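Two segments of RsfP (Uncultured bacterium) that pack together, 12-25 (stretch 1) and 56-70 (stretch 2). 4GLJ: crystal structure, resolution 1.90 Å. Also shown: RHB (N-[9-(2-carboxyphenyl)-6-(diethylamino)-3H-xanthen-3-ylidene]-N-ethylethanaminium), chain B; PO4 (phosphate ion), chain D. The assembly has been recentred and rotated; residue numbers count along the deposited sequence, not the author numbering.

Stretch 1, residues 12-25: NAADIAIIGGSGLY
Stretch 2, residues 56-70: GVTVAFLTRHGQGHR

Two neighbouring parallel β-strands, Ile16-Gly20 and Val57-Thr63, form this contact and end side by side in loops that bind a phosphate ion. Their N-to-C directions differ by 25°, and the register pairs Ala17 with Ala60, Ile18 with Phe61, Ile19 with Leu62 and Gly20 with Thr63, CA atoms 4.4 to 4.9 Å apart. Extended backbones, phi/psi around -110/130, turn the N and O of alternate residues of stretch 1 (Ile16 by its O alone) to the partner strand. Thus Ala60 N donates to Ile16 O (2.9 Å), Ile18 N to Ala60 O (2.7 Å), Leu62 N to Ile18 O (2.9 Å), Gly20 N to Leu62 O (2.8 Å) and, just beyond strand two, Arg64 N to Gly20 O (2.8 Å). Before the ladder, one water bridges Asp15 N and Thr58 O, 2.7 Å from each.

Ile18, Val59 and Phe61 are buried and apolar, and pack together on one face. Ile18 (chi1 m, chi2 m) sets CG1 3.8 Å from Val59 CG1 and CG2 3.9 Å from Phe61 CD1. Phe61 (chi1 t, chi2 73°) reaches across Gly20, where a CB would lie 2.5 Å from Phe61 CZ; glycine leaves room for the ring. On the other face, small Ala17 and Ala60 set Ala17 CB 4.0 Å from Ala60 CB, while Ile19 CG2 (chi1 m) lies over one face of the Arg64 guanidinium (chi1 t), 3.5 Å from Arg64 NH2.

A type II turn, Gly21-Leu24, follows strand one; at Gly23 (phi/psi 89/-16) a CB would jam against Ser22 O, so glycine fits. A type I turn, Thr63-Gly66, ends strand two. Thr63 OG1 (chi1 m) weakly bonds Tyr25 O at 3.2 Å, and His69 NE2 (chi1 t) donates to Ser22 OG at 3.2 Å. Tyr25 (chi1 m, chi2 124°) sets CD2 3.5 Å from Thr63 CG2 and meets the His69 ring rim to rim, planes at 83°. Both loops grip phosphate: Ser22 N donates to PO4 O2 (2.7 Å), while Arg64 NH1 and His65 NE2 each donate to PO4 O4 (2.8 Å). A CB on Gly21 would clash with PO4 O2.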

# COMPACT_ATOMS: atom_id res chain seq x y z
N ASN A 12 7.61 -34.58 17.34
CA ASN A 12 6.85 -33.38 17.75
C ASN A 12 5.82 -32.92 16.68
O ASN A 12 6.21 -32.48 15.59
CB ASN A 12 7.80 -32.23 18.16
CG ASN A 12 8.23 -32.31 19.64
OD1 ASN A 12 9.37 -31.95 19.98
ND2 ASN A 12 7.33 -32.76 20.53
N ALA A 13 4.54 -33.07 16.99
CA ALA A 13 3.47 -32.96 16.02
C ALA A 13 2.32 -32.31 16.80
O ALA A 13 2.21 -32.49 18.01
CB ALA A 13 3.09 -34.34 15.47
N ALA A 14 1.51 -31.51 16.13
CA ALA A 14 0.34 -30.95 16.72
C ALA A 14 -0.62 -30.71 15.60
O ALA A 14 -0.24 -30.39 14.49
CB ALA A 14 0.62 -29.67 17.46
N ASP A 15 -1.88 -30.92 15.87
CA ASP A 15 -2.87 -30.77 14.83
C ASP A 15 -3.41 -29.33 14.90
O ASP A 15 -4.05 -28.86 13.95
CB ASP A 15 -3.98 -31.74 15.21
CG ASP A 15 -5.06 -31.84 14.18
OD1 ASP A 15 -4.73 -32.12 13.01
OD2 ASP A 15 -6.26 -31.73 14.57
N ILE A 16 -3.22 -28.70 16.05
CA ILE A 16 -3.90 -27.45 16.40
C ILE A 16 -2.85 -26.48 16.95
O ILE A 16 -2.00 -26.91 17.74
CB ILE A 16 -4.92 -27.67 17.54
CG1 ILE A 16 -5.97 -28.70 17.13
CG2 ILE A 16 -5.59 -26.30 17.91
CD1 ILE A 16 -6.79 -29.24 18.32
N ALA A 17 -2.90 -25.21 16.51
CA ALA A 17 -2.00 -24.17 16.98
C ALA A 17 -2.74 -22.95 17.40
O ALA A 17 -3.76 -22.57 16.81
CB ALA A 17 -0.95 -23.86 15.92
N ILE A 18 -2.24 -22.31 18.44
CA ILE A 18 -2.76 -21.05 18.86
C ILE A 18 -1.64 -20.01 18.61
O ILE A 18 -0.48 -20.20 19.08
CB ILE A 18 -3.08 -21.06 20.35
CG1 ILE A 18 -4.02 -22.25 20.72
CG2 ILE A 18 -3.61 -19.71 20.85
CD1 ILE A 18 -5.36 -22.18 19.97
N ILE A 19 -1.99 -18.91 17.93
CA ILE A 19 -1.04 -17.83 17.69
C ILE A 19 -1.52 -16.73 18.57
O ILE A 19 -2.62 -16.18 18.41
CB ILE A 19 -0.94 -17.35 16.20
CG1 ILE A 19 -0.54 -18.50 15.31
CG2 ILE A 19 0.03 -16.14 16.14
CD1 ILE A 19 -0.44 -18.16 13.83
N GLY A 20 -0.71 -16.44 19.61
CA GLY A 20 -1.12 -15.50 20.63
C GLY A 20 -0.64 -14.06 20.37
O GLY A 20 0.59 -13.86 20.23
N GLY A 21 -1.59 -13.10 20.40
CA GLY A 21 -1.41 -11.66 20.17
C GLY A 21 -1.00 -10.88 21.39
O GLY A 21 -0.46 -11.47 22.35
N SER A 22 -1.28 -9.59 21.36
CA SER A 22 -0.91 -8.73 22.48
C SER A 22 -1.59 -9.24 23.76
O SER A 22 -2.79 -9.49 23.76
CB SER A 22 -1.32 -7.30 22.20
OG SER A 22 -0.54 -6.77 21.14
N GLY A 23 -0.80 -9.34 24.87
CA GLY A 23 -1.32 -9.78 26.15
C GLY A 23 -1.24 -11.30 26.32
O GLY A 23 -1.40 -11.76 27.42
N LEU A 24 -1.05 -12.07 25.25
CA LEU A 24 -0.82 -13.54 25.30
C LEU A 24 0.62 -14.05 25.01
O LEU A 24 0.96 -14.39 23.84
CB LEU A 24 -1.77 -14.25 24.35
CG LEU A 24 -3.24 -14.32 24.71
CD1 LEU A 24 -3.92 -13.08 24.14
CD2 LEU A 24 -3.76 -15.62 24.08
N TYR A 25 1.41 -14.17 26.07
CA TYR A 25 2.85 -14.51 25.98
C TYR A 25 3.06 -15.96 26.39
O TYR A 25 4.05 -16.57 26.01
CB TYR A 25 3.72 -13.49 26.78
CG TYR A 25 3.31 -12.10 26.31
CD1 TYR A 25 2.87 -11.11 27.20
CD2 TYR A 25 3.27 -11.83 24.92
CE1 TYR A 25 2.45 -9.86 26.72
CE2 TYR A 25 2.83 -10.61 24.42
CZ TYR A 25 2.43 -9.63 25.31
OH TYR A 25 2.02 -8.44 24.76
N GLY A 56 -4.85 -33.75 27.32
CA GLY A 56 -4.33 -34.77 26.45
C GLY A 56 -4.31 -34.45 24.97
O GLY A 56 -3.75 -35.24 24.19
N VAL A 57 -4.89 -33.31 24.56
CA VAL A 57 -4.79 -32.84 23.18
C VAL A 57 -3.52 -31.99 23.04
O VAL A 57 -3.35 -31.03 23.77
CB VAL A 57 -5.97 -31.91 22.81
CG1 VAL A 57 -5.84 -31.42 21.36
CG2 VAL A 57 -7.32 -32.57 23.06
N THR A 58 -2.62 -32.36 22.13
CA THR A 58 -1.39 -31.60 21.89
C THR A 58 -1.71 -30.32 21.11
O THR A 58 -2.38 -30.37 20.08
CB THR A 58 -0.37 -32.46 21.11
OG1 THR A 58 -0.01 -33.58 21.93
CG2 THR A 58 0.90 -31.69 20.76
N VAL A 59 -1.25 -29.18 21.63
CA VAL A 59 -1.49 -27.88 20.96
C VAL A 59 -0.11 -27.21 20.82
O VAL A 59 0.74 -27.37 21.70
CB VAL A 59 -2.36 -27.03 21.88
CG1 VAL A 59 -2.59 -25.70 21.25
CG2 VAL A 59 -3.73 -27.70 22.10
N ALA A 60 0.12 -26.49 19.71
CA ALA A 60 1.31 -25.64 19.55
C ALA A 60 0.93 -24.18 19.86
O ALA A 60 -0.09 -23.69 19.36
CB ALA A 60 1.84 -25.76 18.13
N PHE A 61 1.73 -23.49 20.66
CA PHE A 61 1.44 -22.11 21.05
C PHE A 61 2.62 -21.26 20.53
O PHE A 61 3.80 -21.58 20.79
CB PHE A 61 1.32 -21.89 22.58
CG PHE A 61 1.07 -20.43 22.94
CD1 PHE A 61 -0.19 -19.85 22.70
CD2 PHE A 61 2.12 -19.60 23.39
CE1 PHE A 61 -0.42 -18.49 22.96
CE2 PHE A 61 1.89 -18.22 23.63
CZ PHE A 61 0.62 -17.68 23.43
N LEU A 62 2.29 -20.23 19.75
CA LEU A 62 3.35 -19.35 19.17
C LEU A 62 2.97 -17.91 19.60
O LEU A 62 1.85 -17.48 19.37
CB LEU A 62 3.34 -19.48 17.65
CG LEU A 62 4.30 -18.54 16.88
CD1 LEU A 62 5.64 -18.55 17.62
CD2 LEU A 62 4.50 -19.07 15.48
N THR A 63 3.88 -17.21 20.30
CA THR A 63 3.65 -15.80 20.68
C THR A 63 4.01 -14.98 19.51
O THR A 63 5.20 -14.91 19.18
CB THR A 63 4.60 -15.35 21.80
OG1 THR A 63 4.47 -16.29 22.84
CG2 THR A 63 4.17 -14.00 22.29
N ARG A 64 3.02 -14.36 18.85
CA ARG A 64 3.29 -13.63 17.65
C ARG A 64 4.41 -12.52 17.77
O ARG A 64 5.27 -12.34 16.85
CB ARG A 64 1.93 -13.00 17.20
CG ARG A 64 2.10 -12.24 15.94
CD ARG A 64 0.81 -11.61 15.47
NE ARG A 64 -0.27 -12.57 15.16
CZ ARG A 64 -1.42 -12.72 15.81
NH1 ARG A 64 -1.69 -12.07 16.94
NH2 ARG A 64 -2.33 -13.62 15.36
N HIS A 65 4.38 -11.78 18.88
CA HIS A 65 5.32 -10.64 19.07
C HIS A 65 6.62 -11.00 19.71
O HIS A 65 7.45 -10.13 19.89
CB HIS A 65 4.67 -9.52 19.85
CG HIS A 65 3.53 -8.86 19.11
ND1 HIS A 65 3.74 -7.97 18.12
CD2 HIS A 65 2.16 -9.08 19.16
CE1 HIS A 65 2.54 -7.54 17.62
NE2 HIS A 65 1.58 -8.24 18.23
N GLY A 66 6.83 -12.30 19.94
CA GLY A 66 7.99 -12.85 20.64
C GLY A 66 7.94 -12.65 22.14
O GLY A 66 7.08 -11.93 22.66
N GLN A 67 8.90 -13.25 22.85
CA GLN A 67 9.00 -12.99 24.27
C GLN A 67 9.30 -11.52 24.58
O GLN A 67 10.04 -10.82 23.86
CB GLN A 67 9.96 -13.96 24.98
CG GLN A 67 9.44 -14.38 26.37
CD GLN A 67 7.92 -14.62 26.42
OE1 GLN A 67 7.15 -13.79 26.98
NE2 GLN A 67 7.48 -15.73 25.82
N GLY A 68 8.58 -11.03 25.57
CA GLY A 68 8.75 -9.66 25.99
C GLY A 68 8.08 -8.71 25.06
O GLY A 68 8.32 -7.49 25.15
N HIS A 69 7.21 -9.22 24.17
CA HIS A 69 6.62 -8.36 23.14
C HIS A 69 7.70 -7.58 22.43
O HIS A 69 7.61 -6.37 22.29
CB HIS A 69 5.59 -7.42 23.72
CG HIS A 69 4.53 -6.98 22.74
ND1 HIS A 69 4.79 -6.19 21.67
CD2 HIS A 69 3.18 -7.29 22.68
CE1 HIS A 69 3.62 -5.96 20.98
NE2 HIS A 69 2.64 -6.64 21.62
N ARG A 70 8.66 -8.27 21.83
CA ARG A 70 9.76 -7.54 21.17
C ARG A 70 9.56 -7.04 19.75
O ARG A 70 10.36 -6.25 19.32
CB ARG A 70 11.08 -8.29 21.28
CG ARG A 70 11.04 -9.59 20.52
CD ARG A 70 12.29 -10.50 20.70
NE ARG A 70 12.00 -11.66 19.84
CZ ARG A 70 12.43 -11.78 18.58
NH1 ARG A 70 13.25 -10.86 18.10
NH2 ARG A 70 12.07 -12.82 17.81
O2 RHB B . 2.25 -0.82 25.97
C26 RHB B . 1.76 0.33 25.99
C19 RHB B . 0.69 0.72 25.03
C14 RHB B . -0.01 -0.13 24.17
C15 RHB B . -0.99 0.42 23.36
C16 RHB B . -1.29 1.77 23.36
C17 RHB B . -0.60 2.61 24.21
C18 RHB B . 0.38 2.07 25.03
C9 RHB B . 0.15 -1.61 23.99
C8 RHB B . -0.33 -2.18 22.70
C13 RHB B . -0.89 -1.39 21.71
C12 RHB B . -1.34 -1.92 20.50
C11 RHB B . -1.21 -3.27 20.25
N1 RHB B . -1.71 -3.85 19.07
C35 RHB B . -3.01 -3.17 18.88
C36 RHB B . -3.67 -3.13 20.25
C22 RHB B . -0.89 -3.86 17.82
C23 RHB B . -0.03 -5.13 17.76
C10 RHB B . -0.68 -4.05 21.27
C7 RHB B . -0.23 -3.52 22.47
O1 RHB B . 0.31 -4.35 23.42
C1 RHB B . 0.77 -3.91 24.64
C2 RHB B . 0.72 -2.57 24.99
C6 RHB B . 1.30 -4.86 25.51
C5 RHB B . 1.79 -4.48 26.75
C4 RHB B . 1.75 -3.15 27.12
C3 RHB B . 1.22 -2.19 26.24
N2 RHB B . 2.29 -5.48 27.60
C24 RHB B . 3.53 -6.10 27.07
C25 RHB B . 3.65 -7.50 27.64
C33 RHB B . 2.50 -4.94 28.96
C34 RHB B . 2.41 -6.08 29.95
O3 RHB B . 2.11 1.17 26.84
P PO4 D . -2.01 -8.60 18.00
O1 PO4 D . -1.56 -7.22 18.37
O2 PO4 D . -2.79 -9.03 19.22
O3 PO4 D . -2.83 -8.42 16.77
O4 PO4 D . -0.86 -9.57 17.76
O HOH W 1 -2.50 -32.23 18.11